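Local coordinates for protein killer cell lectin-like receptor 3 (Mus musculus, PDB 3C8J) that serves on natural killer cells as a disulfide-linked homodimeric receptor that recognises class I MHC molecules, at residues L124-L127 / Q128-I132. The protein carries 4 engineered substitutions. Sequence-based numbering, arbitrary orientation.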
loop_
_atom_site.group_PDB
_atom_site.type_symbol
_atom_site.label_atom_id
_atom_site.label_comp_id
_atom_site.label_asym_id
_atom_site.label_seq_id
_atom_site.Cartn_x
_atom_site.Cartn_y
_atom_site.Cartn_z
ATOM N N LEU A 124 -0.606 0.004 13.207
ATOM C CA LEU A 124 -0.563 1.271 13.948
ATOM C C LEU A 124 0.677 2.114 13.569
ATOM O O LEU A 124 0.559 3.272 13.151
ATOM C CB LEU A 124 -0.625 1.050 15.471
ATOM C CG LEU A 124 -0.305 2.253 16.387
ATOM C CD1 LEU A 124 -1.109 3.508 16.050
ATOM C CD2 LEU A 124 -0.501 1.906 17.832
ATOM N N LYS A 125 1.850 1.513 13.707
ATOM C CA LYS A 125 3.105 2.182 13.393
ATOM C C LYS A 125 3.176 2.595 11.936
ATOM O O LYS A 125 3.643 3.697 11.639
ATOM C CB LYS A 125 4.301 1.313 13.762
ATOM C CG LYS A 125 4.402 1.096 15.265
ATOM C CD LYS A 125 5.800 0.730 15.714
ATOM C CE LYS A 125 5.758 0.117 17.093
ATOM N NZ LYS A 125 6.984 -0.674 17.345
ATOM N N PHE A 126 2.678 1.774 11.019
ATOM C CA PHE A 126 2.672 2.234 9.650
ATOM C C PHE A 126 1.874 3.534 9.529
ATOM O O PHE A 126 2.302 4.476 8.873
ATOM C CB PHE A 126 2.093 1.209 8.692
ATOM C CG PHE A 126 1.610 1.825 7.416
ATOM C CD1 PHE A 126 2.507 2.219 6.444
ATOM C CD2 PHE A 126 0.262 2.052 7.206
ATOM C CE1 PHE A 126 2.078 2.820 5.273
ATOM C CE2 PHE A 126 -0.179 2.651 6.020
ATOM C CZ PHE A 126 0.728 3.044 5.064
ATOM N N LEU A 127 0.705 3.579 10.141
ATOM C CA LEU A 127 -0.139 4.773 10.057
ATOM C C LEU A 127 0.548 6.007 10.625
ATOM O O LEU A 127 0.548 7.065 9.980
ATOM C CB LEU A 127 -1.457 4.535 10.748
ATOM C CG LEU A 127 -2.331 3.552 9.978
ATOM C CD1 LEU A 127 -3.457 3.074 10.848
ATOM C CD2 LEU A 127 -2.854 4.191 8.668
ATOM N N GLN A 128 1.202 5.856 11.774
ATOM C CA GLN A 128 1.850 6.988 12.416
ATOM C C GLN A 128 3.058 7.513 11.634
ATOM O O GLN A 128 3.290 8.734 11.556
ATOM C CB GLN A 128 2.228 6.644 13.836
ATOM C CG GLN A 128 1.049 6.266 14.678
ATOM C CD GLN A 128 1.439 5.775 16.050
ATOM O OE1 GLN A 128 2.313 4.927 16.210
ATOM N NE2 GLN A 128 0.783 6.310 17.058
ATOM N N ARG A 129 3.826 6.601 11.039
ATOM C CA ARG A 129 4.875 7.014 10.128
ATOM C C ARG A 129 4.268 7.734 8.919
ATOM O O ARG A 129 4.877 8.622 8.366
ATOM C CB ARG A 129 5.686 5.808 9.661
ATOM C CG ARG A 129 6.637 5.231 10.690
ATOM C CD ARG A 129 7.469 4.067 10.090
ATOM N NE ARG A 129 6.976 2.716 10.449
ATOM C CZ ARG A 129 6.463 1.862 9.563
ATOM N NH1 ARG A 129 6.374 2.199 8.286
ATOM N NH2 ARG A 129 6.049 0.668 9.933
ATOM N N HIS A 130 3.064 7.335 8.505
ATOM C CA HIS A 130 2.499 7.808 7.243
ATOM C C HIS A 130 1.868 9.198 7.369
ATOM O O HIS A 130 2.109 10.121 6.593
ATOM C CB HIS A 130 1.424 6.844 6.780
ATOM C CG HIS A 130 0.667 7.351 5.604
ATOM N ND1 HIS A 130 1.208 7.372 4.336
ATOM C CD2 HIS A 130 -0.549 7.936 5.512
ATOM C CE1 HIS A 130 0.338 7.912 3.501
ATOM N NE2 HIS A 130 -0.733 8.275 4.197
ATOM N N VAL A 131 1.026 9.299 8.383
ATOM C CA VAL A 131 0.161 10.422 8.608
ATOM C C VAL A 131 0.922 11.757 8.548
ATOM O O VAL A 131 2.078 11.851 9.004
ATOM C CB VAL A 131 -0.551 10.128 9.933
ATOM C CG1 VAL A 131 -0.330 11.176 11.001
ATOM C CG2 VAL A 131 -2.014 9.702 9.688
ATOM N N ILE A 132 0.297 12.771 7.940
ATOM C CA ILE A 132 0.788 14.137 8.053
ATOM C C ILE A 132 0.563 14.520 9.515
ATOM O O ILE A 132 -0.451 14.134 10.059
ATOM C CB ILE A 132 0.014 15.094 7.128
ATOM C CG1 ILE A 132 0.508 14.978 5.688
ATOM C CG2 ILE A 132 0.190 16.548 7.588
ATOM C CD1 ILE A 132 -0.548 15.286 4.658
#
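Leu124 and Gln128, one helical turn apart, illustrate how an i/i+4 pair can set an amide against an aliphatic branch. Leu124 CD1 lies 3.4 Å from the amide carbon Gln128 CD, and the two side chains cross obliquely. CD1 reaches the amide because Leu124 CG is anti to the backbone nitrogen (chi1 168°), which swings the branch forward along the helix.

The backbone bonds show how such a helix ends. Gln128 N donates to Leu124 O and Arg129 N to Lys125 O, each at 3.0 Å. His130 N then divides weakly between Phe126 O and Leu127 O, before Val131 N closes the last turn on Leu127 O at 2.8 Å; Val131 is where helical geometry stops. This is the end of helix 121-130, one of the two long helices of the C-type lectin-like fold, and Lys178 NZ is hydrogen-bonded to Gln128 O and Val131 O. Leu127 turns inward onto Tyr92, Phe94 and Leu176.

Aromatic and cationic groups occupy another side. The Phe126 and His130 rings are near parallel (24°) but slid apart, with centroids 5.7 Å distant, and His130 CB sits over the rim of the phenyl face. Bent at chi3 (-100°), Arg129 folds back until one guanidinium face lies over Lys125 O and Phe126 CA, both toward its rim, with NH1 near the phenyl edge. His130 NE2 is hydrogen-bonded to Tyr83 OH, while Tyr87 stacks on Phe126.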